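Side-chain contacts in phosphate-specific transport system accessory protein PhoU homolog (Pseudomonas aeruginosa, PDB 4Q25), which probably takes part in regulating phosphate uptake, as a cytoplasmic homodimer built almost entirely of helices: residues Gly30-Lys35 with Asp59-Gln64; Asn38-Ala43 with Gln53-Ile58; Ala43-Asp48 with Val128-Ile133; Ser108-Arg113 with Leu198-Arg203; Leu157-Tyr162 with Asn210-Val215. One frame throughout, in Å; residues are numbered along the deposited sequence.

Contact 1 of 5, residues Gly30-Lys35 with Asp59-Gln64; sequences GGLVEK and DDQINQ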
# COMPACT_ATOMS: atom_id res chain seq x y z
N GLY A 30 8.98 -5.15 -13.74
CA GLY A 30 9.88 -4.89 -12.64
C GLY A 30 11.01 -3.97 -13.02
O GLY A 30 11.41 -3.12 -12.24
N GLY A 31 11.50 -4.13 -14.25
CA GLY A 31 12.59 -3.34 -14.77
C GLY A 31 12.14 -1.91 -14.91
O GLY A 31 12.86 -0.99 -14.48
N LEU A 32 10.96 -1.70 -15.47
CA LEU A 32 10.40 -0.34 -15.61
C LEU A 32 10.18 0.36 -14.27
O LEU A 32 10.43 1.55 -14.10
CB LEU A 32 9.10 -0.39 -16.37
CG LEU A 32 8.65 0.93 -16.91
CD1 LEU A 32 9.80 1.67 -17.58
CD2 LEU A 32 7.54 0.71 -17.91
N VAL A 33 9.77 -0.40 -13.29
CA VAL A 33 9.48 0.12 -11.96
C VAL A 33 10.78 0.46 -11.19
O VAL A 33 10.84 1.44 -10.43
CB VAL A 33 8.68 -0.93 -11.19
CG1 VAL A 33 8.97 -0.90 -9.72
CG2 VAL A 33 7.22 -0.74 -11.47
N GLU A 34 11.80 -0.37 -11.40
CA GLU A 34 13.08 -0.19 -10.78
C GLU A 34 13.74 1.08 -11.32
O GLU A 34 14.40 1.80 -10.61
CB GLU A 34 13.93 -1.43 -11.06
CG GLU A 34 15.29 -1.51 -10.42
CD GLU A 34 16.07 -2.72 -10.95
OE1 GLU A 34 15.44 -3.80 -11.19
OE2 GLU A 34 17.32 -2.59 -11.14
N LYS A 35 13.56 1.33 -12.60
CA LYS A 35 14.03 2.55 -13.21
C LYS A 35 13.25 3.77 -12.70
O LYS A 35 13.83 4.85 -12.58
CB LYS A 35 13.92 2.44 -14.71
CG LYS A 35 14.53 3.60 -15.45
CD LYS A 35 14.20 3.53 -16.91
CE LYS A 35 14.69 4.78 -17.64
NZ LYS A 35 14.06 6.01 -17.07
N ASP A 59 3.87 6.18 -14.70
CA ASP A 59 3.10 5.43 -13.75
C ASP A 59 1.84 4.86 -14.39
O ASP A 59 1.35 3.80 -14.00
CB ASP A 59 2.83 6.24 -12.46
CG ASP A 59 2.75 5.34 -11.20
OD1 ASP A 59 3.49 4.29 -11.13
OD2 ASP A 59 1.92 5.66 -10.31
N ASP A 60 1.35 5.52 -15.44
CA ASP A 60 0.22 5.00 -16.18
C ASP A 60 0.55 3.72 -16.93
O ASP A 60 -0.22 2.78 -16.92
CB ASP A 60 -0.29 6.06 -17.14
CG ASP A 60 -0.76 7.31 -16.42
OD1 ASP A 60 -1.97 7.39 -16.08
OD2 ASP A 60 0.10 8.19 -16.15
N GLN A 61 1.69 3.71 -17.60
CA GLN A 61 2.14 2.53 -18.34
C GLN A 61 2.30 1.34 -17.41
O GLN A 61 2.00 0.21 -17.76
CB GLN A 61 3.49 2.84 -18.99
CG GLN A 61 4.03 1.73 -19.85
CD GLN A 61 5.36 2.06 -20.47
OE1 GLN A 61 5.84 3.19 -20.41
NE2 GLN A 61 5.97 1.06 -21.07
N ILE A 62 2.79 1.61 -16.21
CA ILE A 62 2.97 0.60 -15.18
C ILE A 62 1.64 0.00 -14.72
O ILE A 62 1.53 -1.21 -14.58
CB ILE A 62 3.80 1.17 -14.02
CG1 ILE A 62 5.17 1.55 -14.58
CG2 ILE A 62 3.92 0.19 -12.85
CD1 ILE A 62 6.22 1.82 -13.55
N ASN A 63 0.64 0.85 -14.52
CA ASN A 63 -0.69 0.38 -14.17
C ASN A 63 -1.30 -0.47 -15.29
O ASN A 63 -1.97 -1.46 -15.03
CB ASN A 63 -1.62 1.57 -13.84
CG ASN A 63 -1.29 2.22 -12.50
OD1 ASN A 63 -0.91 3.39 -12.45
ND2 ASN A 63 -1.42 1.47 -11.42
N GLN A 64 -1.06 -0.07 -16.53
CA GLN A 64 -1.58 -0.81 -17.67
C GLN A 64 -0.79 -2.11 -17.87
O GLN A 64 -1.35 -3.11 -18.31
CB GLN A 64 -1.59 0.07 -18.94
CG GLN A 64 -2.39 -0.47 -20.11
CD GLN A 64 -3.82 -0.88 -19.75
OE1 GLN A 64 -4.60 -0.07 -19.23
NE2 GLN A 64 -4.17 -2.14 -20.01
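V33 and I62 face each other, CA to CA 7.3 Å, where segments 30-35 and 59-64 run nearly antiparallel, with 155° between their N-to-C directions, and the axes of the two short segments come no closer than 10.4 Å. Branched side chains have to span that separation, and I62 meets both L32 and V33. Its CD1 presses on CG2 of V33 at 3.4 Å, tighter than usual carbon contact, while its other branch, CG2, lies 3.7 Å from the same V33 CG2. One valine methyl is therefore met by two arms of the isoleucine, and the two side chains cross at about a right angle. V33 has a first torsion of 148°, off the staggered position, consistent with a tight fit here.

The pair belongs to the antiparallel helix packing from which PhoU proteins are built: helix 15-45 lies against helix 59-78, and V33 also touches I103 of helix 84-120, so that three helices share this apolar seam. M29 and Q36, about one turn to either side of V33, likewise touch I62.

Toward solvent the chemistry changes. L32 extends its CD2 over the face of the Q61 side-chain amide, 3.5 Å from NE2 and 3.6 Å from CD, and the same methyl reaches I62 CG1 at 4.2 Å. Q61 arrives there as an extended chain, CG anti to the backbone N (chi1 -176°), crossing L32 roughly perpendicularly. The exposed glutamine amide thus borders the leucine, while N63, on another side of its helix, is hydrogen-bonded to E101.

Contact 2 of 5, residues Asn38-Ala43 with Gln53-Ile58; sequences NDAVNA and QQVREI
V55 lays its CG2 methyl against helix 15-45, where it meets CB of D39 at 3.4 Å and the backbone N of A40 at 3.8 Å. Its second methyl, CG1, makes a looser approach to A40 CB at 4.5 Å. The first torsion of the valine explains the division of labour: with CG1 anti to its own backbone N (chi1 163°), CG2 is the branch left to fill the angle between D39 and A40. Since A40 offers no more than a methyl, V55 can come up close to the backbone, and the CA atoms of the two residues stand 6.5 Å apart.

D39 takes part through its methylene, its carboxylate being engaged along its own helix. ND2 of N38 donates to D39 OD1 over 3.0 Å, with the oxygen lying in the plane of the asparagine amide but approached from above the carboxylate plane, 36° out of it. The other oxygen, OD2, forms a salt bridge with K35.

Farther out, short helix 49-56 folds back on the end of the long helix that precedes it, A43 resting on A52. Helix 84-120 packs on the same helix through V110 against A40 and A114 against A43.

With no hydrogen bond crossing between them, the segments meet here through van der Waals contact. The CB methylene of D39 supplies the apolar surface, while its carboxylate, bonded to N38 and K35, is turned to partners along its own helix, where the lysine probably offsets its charge.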
# COMPACT_ATOMS: atom_id res chain seq x y z
N ASN A 38 14.97 4.48 -9.27
CA ASN A 38 16.22 5.16 -9.61
C ASN A 38 16.01 6.64 -9.95
O ASN A 38 16.63 7.53 -9.35
CB ASN A 38 16.88 4.45 -10.79
CG ASN A 38 18.16 5.12 -11.24
OD1 ASN A 38 19.22 4.87 -10.70
ND2 ASN A 38 18.07 5.94 -12.26
N ASP A 39 15.13 6.92 -10.90
CA ASP A 39 14.88 8.28 -11.35
C ASP A 39 14.25 9.14 -10.29
O ASP A 39 14.55 10.32 -10.20
CB ASP A 39 14.00 8.29 -12.59
CG ASP A 39 14.65 7.58 -13.76
OD1 ASP A 39 15.88 7.43 -13.76
OD2 ASP A 39 13.91 7.16 -14.68
N ALA A 40 13.35 8.60 -9.49
CA ALA A 40 12.73 9.38 -8.43
C ALA A 40 13.76 9.81 -7.41
O ALA A 40 13.79 10.96 -7.02
CB ALA A 40 11.66 8.59 -7.74
N VAL A 41 14.56 8.88 -6.93
CA VAL A 41 15.57 9.22 -5.97
C VAL A 41 16.50 10.29 -6.56
O VAL A 41 16.76 11.28 -5.89
CB VAL A 41 16.36 7.97 -5.53
CG1 VAL A 41 17.45 8.33 -4.52
CG2 VAL A 41 15.39 6.96 -4.90
N ASN A 42 16.99 10.10 -7.79
CA ASN A 42 17.88 11.08 -8.42
C ASN A 42 17.19 12.42 -8.55
O ASN A 42 17.82 13.47 -8.37
CB ASN A 42 18.34 10.62 -9.82
CG ASN A 42 19.29 9.43 -9.80
OD1 ASN A 42 19.78 8.99 -8.76
ND2 ASN A 42 19.57 8.90 -10.98
N ALA A 43 15.89 12.40 -8.85
CA ALA A 43 15.12 13.63 -8.99
C ALA A 43 15.11 14.41 -7.70
O ALA A 43 15.27 15.61 -7.70
CB ALA A 43 13.69 13.35 -9.40
N GLN A 53 8.83 14.83 -13.02
CA GLN A 53 7.62 14.69 -13.85
C GLN A 53 7.66 13.47 -14.79
O GLN A 53 6.65 12.79 -15.01
CB GLN A 53 7.38 15.94 -14.68
CG GLN A 53 6.05 15.89 -15.42
CD GLN A 53 4.87 15.74 -14.49
OE1 GLN A 53 4.96 16.00 -13.29
NE2 GLN A 53 3.75 15.32 -15.04
N GLN A 54 8.83 13.18 -15.34
CA GLN A 54 8.96 12.02 -16.23
C GLN A 54 8.58 10.73 -15.52
O GLN A 54 7.97 9.85 -16.12
CB GLN A 54 10.38 11.95 -16.75
CG GLN A 54 10.68 10.80 -17.70
CD GLN A 54 12.09 10.90 -18.26
OE1 GLN A 54 12.52 12.00 -18.63
NE2 GLN A 54 12.83 9.78 -18.29
N VAL A 55 8.90 10.65 -14.22
CA VAL A 55 8.58 9.50 -13.41
C VAL A 55 7.07 9.34 -13.20
O VAL A 55 6.57 8.23 -13.15
CB VAL A 55 9.28 9.58 -12.04
CG1 VAL A 55 8.64 8.64 -11.05
CG2 VAL A 55 10.76 9.34 -12.21
N ARG A 56 6.36 10.41 -12.97
CA ARG A 56 4.94 10.31 -12.81
C ARG A 56 4.25 9.86 -14.08
O ARG A 56 3.35 9.10 -14.04
CB ARG A 56 4.36 11.61 -12.29
CG ARG A 56 5.37 12.46 -11.60
CD ARG A 56 4.90 13.02 -10.29
NE ARG A 56 3.46 13.13 -10.24
CZ ARG A 56 2.79 14.26 -10.40
NH1 ARG A 56 3.43 15.38 -10.63
NH2 ARG A 56 1.47 14.25 -10.32
N GLU A 57 4.70 10.35 -15.20
CA GLU A 57 4.13 10.00 -16.48
C GLU A 57 4.35 8.54 -16.92
O GLU A 57 3.78 8.09 -17.90
CB GLU A 57 4.67 10.95 -17.56
CG GLU A 57 4.13 12.36 -17.38
CD GLU A 57 4.84 13.36 -18.25
OE1 GLU A 57 5.81 12.96 -18.95
OE2 GLU A 57 4.44 14.54 -18.20
N ILE A 58 5.22 7.81 -16.23
CA ILE A 58 5.45 6.41 -16.54
C ILE A 58 4.40 5.59 -15.77
O ILE A 58 4.07 4.46 -16.14
CB ILE A 58 6.89 6.01 -16.14
CG1 ILE A 58 7.91 6.62 -17.12
CG2 ILE A 58 7.07 4.49 -16.13
CD1 ILE A 58 9.29 6.84 -16.52

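Contact 3 of 5, residues Ala43-Asp48 with Val128-Ile133; sequences ALIDAD and VEVRHI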
# COMPACT_ATOMS: atom_id res chain seq x y z
N ALA A 43 15.89 12.40 -8.85
CA ALA A 43 15.12 13.63 -8.99
C ALA A 43 15.11 14.41 -7.70
O ALA A 43 15.27 15.61 -7.70
CB ALA A 43 13.69 13.35 -9.40
N LEU A 44 14.88 13.72 -6.59
CA LEU A 44 14.81 14.43 -5.31
C LEU A 44 16.17 15.03 -4.99
O LEU A 44 16.28 16.24 -4.73
CB LEU A 44 14.34 13.50 -4.20
CG LEU A 44 14.06 14.11 -2.82
CD1 LEU A 44 13.09 13.22 -2.08
CD2 LEU A 44 15.32 14.29 -1.98
N ILE A 45 17.21 14.19 -5.07
CA ILE A 45 18.54 14.58 -4.70
C ILE A 45 19.06 15.71 -5.57
O ILE A 45 19.70 16.63 -5.06
CB ILE A 45 19.54 13.41 -4.81
CG1 ILE A 45 19.16 12.25 -3.90
CG2 ILE A 45 20.96 13.88 -4.47
CD1 ILE A 45 19.12 12.57 -2.44
N ASP A 46 18.77 15.63 -6.87
CA ASP A 46 19.27 16.58 -7.86
C ASP A 46 18.36 17.75 -8.05
O ASP A 46 18.63 18.57 -8.95
CB ASP A 46 19.48 15.90 -9.21
CG ASP A 46 20.57 14.88 -9.18
OD1 ASP A 46 21.32 14.84 -8.19
OD2 ASP A 46 20.71 14.12 -10.17
N ALA A 47 17.32 17.87 -7.23
CA ALA A 47 16.34 18.93 -7.40
C ALA A 47 15.96 19.12 -8.85
O ALA A 47 16.02 20.25 -9.38
CB ALA A 47 16.84 20.24 -6.80
N ASP A 48 15.54 18.00 -9.48
CA ASP A 48 15.32 17.93 -10.95
C ASP A 48 13.82 17.68 -11.27
O ASP A 48 13.35 16.56 -11.26
CB ASP A 48 16.19 16.83 -11.54
CG ASP A 48 16.09 16.73 -13.03
OD1 ASP A 48 15.06 17.10 -13.64
OD2 ASP A 48 17.07 16.23 -13.60
N VAL A 128 21.55 12.74 2.53
CA VAL A 128 22.44 11.59 2.55
C VAL A 128 21.63 10.38 2.94
O VAL A 128 21.81 9.33 2.37
CB VAL A 128 23.68 11.77 3.44
CG1 VAL A 128 23.32 11.95 4.91
CG2 VAL A 128 24.60 10.57 3.31
N GLU A 129 20.69 10.55 3.86
CA GLU A 129 19.82 9.45 4.27
C GLU A 129 18.87 8.96 3.15
O GLU A 129 18.64 7.76 2.99
CB GLU A 129 19.01 9.81 5.51
CG GLU A 129 19.86 10.04 6.76
CD GLU A 129 20.15 11.51 7.04
OE1 GLU A 129 20.27 12.29 6.06
OE2 GLU A 129 20.28 11.86 8.24
N VAL A 130 18.28 9.90 2.44
CA VAL A 130 17.43 9.56 1.30
C VAL A 130 18.23 8.76 0.27
O VAL A 130 17.80 7.72 -0.18
CB VAL A 130 16.85 10.81 0.61
CG1 VAL A 130 16.28 10.45 -0.76
CG2 VAL A 130 15.77 11.43 1.46
N ARG A 131 19.39 9.25 -0.10
CA ARG A 131 20.23 8.56 -1.08
C ARG A 131 20.64 7.18 -0.60
O ARG A 131 20.61 6.24 -1.35
CB ARG A 131 21.48 9.40 -1.40
CG ARG A 131 22.57 8.68 -2.19
CD ARG A 131 22.11 8.29 -3.57
NE ARG A 131 22.13 9.44 -4.47
CZ ARG A 131 21.48 9.54 -5.62
NH1 ARG A 131 20.70 8.57 -6.06
NH2 ARG A 131 21.62 10.64 -6.33
N HIS A 132 20.99 7.06 0.66
CA HIS A 132 21.43 5.80 1.23
C HIS A 132 20.33 4.75 1.28
O HIS A 132 20.51 3.61 0.83
CB HIS A 132 21.98 6.03 2.62
CG HIS A 132 22.35 4.78 3.33
ND1 HIS A 132 23.16 3.82 2.75
CD2 HIS A 132 22.04 4.32 4.56
CE1 HIS A 132 23.32 2.82 3.59
NE2 HIS A 132 22.65 3.09 4.69
N ILE A 133 19.18 5.11 1.84
CA ILE A 133 18.03 4.21 1.91
C ILE A 133 17.50 3.90 0.51
O ILE A 133 17.18 2.75 0.18
CB ILE A 133 16.97 4.81 2.84
CG1 ILE A 133 17.50 4.81 4.26
CG2 ILE A 133 15.66 4.05 2.75
CD1 ILE A 133 16.58 5.36 5.31
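I45 sits on the flat of a charged group: its CG1 lies 3.7 Å above the plane of the R131 guanidinium, displaced toward the rim. The nitrogen most involved is NH2, which is 3.8 Å from I45 CB and equally far from I45 CG2. To bring its head back over the isoleucine, the arginine chain bends twice, at chi2 (64°) and chi3 (78°), and the two side chains cross at about a right angle. N42, three residues before I45 on the same helix, accepts a hydrogen bond from R131 NH1 and so helps to fix the rotation of the group.

Deeper in, the contact becomes wholly apolar. I45 CD1 passes V130 CG1 at 3.9 Å, the two side chains sliding by in opposite directions, whereas L44 meets that methyl tip to tip, CD2 to CG1 at 4.1 Å. V110 and A114 of helix 84-120 cover L44, and L198 of helix 188-220 covers V130.

Helix 15-45 stops just here, in a Schellman motif. A47 has positive phi, D48 N bonds to A43 O, and A47 N bonds to L44 O; D48 then becomes the N-cap of the next helix, its OD1 accepting from L51 N. The last turn of the helix thus packs on helix 127-149, and across the junction the two PhoU sequence domains meet.

D46 OD1 remains 4.6 Å from R131 NH2, too far for a salt bridge but near enough that its charge probably steadies the arginine, whose polar rim is bonded to N42 while a hydrocarbon lies on its face.

Contact 4 of 5, residues Ser108-Arg113 with Leu198-Arg203; sequences SKVARR and LRSLER
S200 OG, facing K109 and V110, has two polar neighbours: it is hydrogen-bonded to E106 OE2, and a weak bond runs back to W196 O on its own helix; with a single hydroxyl hydrogen it can at best share it between them. With OG anti to the carbonyl carbon and beside the backbone N (chi1 -66°), the hydroxyl lies near the preceding turn, where W196 O is. The hydroxyl oxygen also packs against the methylenes of K109, 3.8 Å from CB and 4.1 Å from CD. K109 gives no polar bond to the serine; its chain bends at the end and carries NZ off to a salt bridge with D105.

Next to the hydroxyl, CG2 of V110 touches S200 CB at 3.7 Å and reaches L201 CD2 at 4.3 Å. Such a small partner lets the helices lie near one another: the CA atoms of V110 and S200 are 6.7 Å apart, and the axes of the two short segments approach to 9.2 Å. Segments 108-113 and 198-203 are almost antiparallel, at 164°, and come from the two PhoU sequence domains of the chain, so that their packing is part of the interface between the halves of this helical protein.

On its other flanks L201 meets V130 and I133 of helix 127-149. R199 forms a salt bridge from NH1 to E202 OE2 at 3.0 Å and packs on R199 of the second subunit, which places this turn of helix 188-220 beside the homodimer contact.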
# COMPACT_ATOMS: atom_id res chain seq x y z
N SER A 108 6.54 7.44 -7.42
CA SER A 108 5.89 8.58 -8.00
C SER A 108 5.58 9.63 -6.90
O SER A 108 5.69 10.84 -7.16
CB SER A 108 4.66 8.16 -8.83
OG SER A 108 3.93 9.27 -9.22
N LYS A 109 5.27 9.17 -5.70
CA LYS A 109 5.21 10.08 -4.54
C LYS A 109 6.56 10.74 -4.20
O LYS A 109 6.58 11.92 -3.84
CB LYS A 109 4.68 9.39 -3.30
CG LYS A 109 3.26 8.86 -3.44
CD LYS A 109 2.82 8.22 -2.13
CE LYS A 109 1.72 7.19 -2.33
NZ LYS A 109 0.63 7.74 -3.15
N VAL A 110 7.65 9.99 -4.32
CA VAL A 110 9.01 10.53 -4.10
C VAL A 110 9.24 11.64 -5.11
O VAL A 110 9.67 12.72 -4.74
CB VAL A 110 10.11 9.44 -4.21
CG1 VAL A 110 11.52 10.03 -4.16
CG2 VAL A 110 9.94 8.47 -3.06
N ALA A 111 8.87 11.40 -6.36
CA ALA A 111 9.00 12.41 -7.39
C ALA A 111 8.17 13.64 -7.08
O ALA A 111 8.61 14.76 -7.39
CB ALA A 111 8.66 11.86 -8.75
N ARG A 112 6.99 13.48 -6.49
CA ARG A 112 6.25 14.67 -6.03
C ARG A 112 6.99 15.44 -4.94
O ARG A 112 7.00 16.66 -4.97
CB ARG A 112 4.85 14.34 -5.55
CG ARG A 112 3.91 14.00 -6.71
CD ARG A 112 2.46 14.28 -6.38
NE ARG A 112 1.86 13.32 -5.43
CZ ARG A 112 1.60 13.55 -4.14
NH1 ARG A 112 1.90 14.71 -3.55
NH2 ARG A 112 1.03 12.59 -3.40
N ARG A 113 7.61 14.73 -3.99
CA ARG A 113 8.39 15.40 -2.96
C ARG A 113 9.54 16.12 -3.61
O ARG A 113 9.86 17.18 -3.19
CB ARG A 113 8.98 14.40 -1.95
CG ARG A 113 7.99 13.55 -1.21
CD ARG A 113 6.82 14.38 -0.78
NE ARG A 113 5.67 13.53 -0.58
CZ ARG A 113 4.41 13.94 -0.68
NH1 ARG A 113 3.43 13.07 -0.46
NH2 ARG A 113 4.14 15.22 -0.99
N LEU A 198 11.32 9.42 2.49
CA LEU A 198 11.89 8.27 3.24
C LEU A 198 10.86 7.19 3.57
O LEU A 198 11.17 6.01 3.46
CB LEU A 198 12.56 8.72 4.55
CG LEU A 198 13.86 9.49 4.37
CD1 LEU A 198 14.26 10.16 5.65
CD2 LEU A 198 14.98 8.60 3.92
N ARG A 199 9.65 7.58 3.94
CA ARG A 199 8.58 6.63 4.23
C ARG A 199 8.19 5.84 2.98
O ARG A 199 8.02 4.62 3.04
CB ARG A 199 7.39 7.35 4.86
CG ARG A 199 6.14 6.50 5.05
CD ARG A 199 6.32 5.55 6.21
NE ARG A 199 5.44 4.38 6.12
CZ ARG A 199 5.47 3.35 6.96
NH1 ARG A 199 6.34 3.33 7.97
NH2 ARG A 199 4.63 2.36 6.81
N SER A 200 8.05 6.52 1.86
CA SER A 200 7.89 5.86 0.56
C SER A 200 9.08 4.92 0.20
O SER A 200 8.89 3.85 -0.37
CB SER A 200 7.70 6.90 -0.56
OG SER A 200 6.47 7.62 -0.43
N LEU A 201 10.31 5.33 0.46
CA LEU A 201 11.43 4.42 0.18
C LEU A 201 11.36 3.15 1.09
O LEU A 201 11.61 2.04 0.65
CB LEU A 201 12.76 5.16 0.32
CG LEU A 201 13.01 6.23 -0.75
CD1 LEU A 201 14.29 7.00 -0.47
CD2 LEU A 201 13.07 5.62 -2.14
N GLU A 202 10.99 3.32 2.34
CA GLU A 202 10.82 2.21 3.25
C GLU A 202 9.75 1.24 2.75
O GLU A 202 9.92 0.03 2.83
CB GLU A 202 10.46 2.69 4.64
CG GLU A 202 10.37 1.56 5.63
CD GLU A 202 9.94 1.96 7.02
OE1 GLU A 202 10.29 1.24 7.97
OE2 GLU A 202 9.24 2.98 7.17
N ARG A 203 8.65 1.78 2.24
CA ARG A 203 7.60 0.97 1.69
C ARG A 203 8.07 0.25 0.44
O ARG A 203 7.72 -0.90 0.20
CB ARG A 203 6.40 1.81 1.36
CG ARG A 203 5.63 2.36 2.56
CD ARG A 203 4.36 1.58 2.77
NE ARG A 203 4.58 0.25 3.34
CZ ARG A 203 3.81 -0.82 3.13
NH1 ARG A 203 2.73 -0.77 2.32
NH2 ARG A 203 4.14 -1.96 3.73

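Contact 5 of 5, residues Leu157-Tyr162 with Asn210-Val215; sequences LSVAQY and NIAELV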
# COMPACT_ATOMS: atom_id res chain seq x y z
N LEU A 157 15.84 -14.87 0.40
CA LEU A 157 15.80 -14.86 1.86
C LEU A 157 16.55 -13.65 2.41
O LEU A 157 16.08 -13.01 3.36
CB LEU A 157 16.38 -16.15 2.46
CG LEU A 157 16.54 -16.18 3.98
CD1 LEU A 157 15.26 -15.75 4.70
CD2 LEU A 157 16.98 -17.57 4.48
N SER A 158 17.71 -13.36 1.83
CA SER A 158 18.56 -12.28 2.34
C SER A 158 17.92 -10.90 2.09
O SER A 158 17.97 -10.02 2.96
CB SER A 158 19.93 -12.36 1.71
OG SER A 158 19.77 -12.58 0.33
N VAL A 159 17.31 -10.73 0.92
CA VAL A 159 16.47 -9.57 0.64
C VAL A 159 15.49 -9.34 1.78
O VAL A 159 15.50 -8.29 2.47
CB VAL A 159 15.70 -9.73 -0.67
CG1 VAL A 159 14.65 -8.63 -0.81
CG2 VAL A 159 16.66 -9.69 -1.85
N ALA A 160 14.66 -10.34 2.02
CA ALA A 160 13.68 -10.25 3.10
C ALA A 160 14.31 -9.90 4.44
O ALA A 160 13.75 -9.13 5.22
CB ALA A 160 12.90 -11.56 3.21
N GLN A 161 15.49 -10.45 4.70
CA GLN A 161 16.19 -10.17 5.95
C GLN A 161 16.75 -8.76 5.97
O GLN A 161 16.83 -8.14 7.03
CB GLN A 161 17.35 -11.15 6.14
CG GLN A 161 16.94 -12.55 6.57
CD GLN A 161 18.08 -13.55 6.40
OE1 GLN A 161 19.07 -13.27 5.72
NE2 GLN A 161 17.93 -14.73 7.01
N TYR A 162 17.17 -8.25 4.82
CA TYR A 162 17.75 -6.91 4.78
C TYR A 162 16.72 -5.81 5.04
O TYR A 162 17.11 -4.67 5.30
CB TYR A 162 18.43 -6.65 3.45
CG TYR A 162 19.48 -5.56 3.53
CD1 TYR A 162 20.71 -5.81 4.14
CD2 TYR A 162 19.24 -4.29 3.00
CE1 TYR A 162 21.67 -4.82 4.23
CE2 TYR A 162 20.21 -3.30 3.08
CZ TYR A 162 21.42 -3.57 3.69
OH TYR A 162 22.39 -2.59 3.76
N ASN A 210 8.23 -8.44 0.27
CA ASN A 210 7.05 -9.27 -0.07
C ASN A 210 7.28 -10.10 -1.33
O ASN A 210 6.93 -11.28 -1.35
CB ASN A 210 5.78 -8.45 -0.26
CG ASN A 210 5.38 -7.68 0.98
OD1 ASN A 210 5.75 -8.03 2.09
ND2 ASN A 210 4.60 -6.64 0.79
N ILE A 211 7.84 -9.50 -2.37
CA ILE A 211 8.08 -10.24 -3.61
C ILE A 211 9.11 -11.34 -3.41
O ILE A 211 9.06 -12.37 -4.08
CB ILE A 211 8.57 -9.33 -4.73
CG1 ILE A 211 7.47 -8.35 -5.12
CG2 ILE A 211 9.01 -10.15 -5.93
CD1 ILE A 211 7.98 -7.19 -5.94
N ALA A 212 10.04 -11.11 -2.48
CA ALA A 212 11.04 -12.11 -2.13
C ALA A 212 10.37 -13.31 -1.45
O ALA A 212 10.67 -14.46 -1.77
CB ALA A 212 12.12 -11.51 -1.23
N GLU A 213 9.46 -13.01 -0.54
CA GLU A 213 8.75 -14.03 0.21
C GLU A 213 7.87 -14.87 -0.71
O GLU A 213 7.67 -16.07 -0.47
CB GLU A 213 7.96 -13.39 1.35
CG GLU A 213 8.84 -13.07 2.55
CD GLU A 213 8.19 -12.17 3.62
OE1 GLU A 213 7.16 -11.51 3.39
OE2 GLU A 213 8.75 -12.12 4.73
N LEU A 214 7.39 -14.26 -1.78
CA LEU A 214 6.62 -14.99 -2.78
C LEU A 214 7.52 -15.95 -3.54
O LEU A 214 7.07 -17.03 -3.95
CB LEU A 214 5.92 -14.03 -3.75
CG LEU A 214 4.79 -13.20 -3.14
CD1 LEU A 214 4.39 -12.04 -4.04
CD2 LEU A 214 3.58 -14.06 -2.87
N VAL A 215 8.77 -15.56 -3.75
CA VAL A 215 9.75 -16.41 -4.44
C VAL A 215 10.11 -17.61 -3.55
O VAL A 215 10.38 -18.70 -4.04
CB VAL A 215 11.01 -15.62 -4.86
CG1 VAL A 215 12.07 -16.55 -5.46
CG2 VAL A 215 10.64 -14.55 -5.88
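A160 meets E213 by way of a methylene, not the flat carboxylate: its CB comes to 4.4 Å from E213 CG, and no planar group of either segment stacks on the other. The glutamate is exposed, and its hydrocarbon stem borders the contact while the carboxylate lies farther out on the side chain.

A212 is the centre of the inner part. Its CB lies against V159, 3.9 Å from CG1 and 4.0 Å from CB, and points as well at the backbone N of A160, 4.3 Å away. V159 presents CG1 because this branch stands anti to the backbone N (chi1 170°), so the valine lays one methyl and its branch point over the alanine.

Small residues on both sides bring the backbones together. Two alanines, A160 and A212, face each other with their CA atoms 6.1 Å apart, and the axes of the short segments 157-162 and 210-215 approach to 8.3 Å, inclined at 149° between their N-to-C directions. Methyl groups and backbone do nearly all the touching, with no hydrogen bond across.

The pair joins helix 153-183 to helix 188-220, two successive helices of the chain. Helix 127-149 adjoins both, through E143 against V159 and F148 against V215, while I211 and L214 turn to helix 84-120, where they meet D99, L100 and K95.

In the fold
Contacts 1, 2 and 3 are strung along helix 15-45, packing it in turn on helices 59-78, 49-56 and 127-149; contacts 2 and 3 share A43 and touch. Contacts 2 and 4 are buried, whereas 1, 3 and 5 each run out toward solvent, bordered by an amide, a guanidinium and a glutamate stem respectively. Contacts 3 and 4 both bridge the two PhoU sequence domains and touch through V130, L198 and L201. Contact 5 shares helix 188-220 with contact 4, about 21 Å away between centres, and relies on alanines where contact 1 needs long branches. None has a hydrogen bond across its segments.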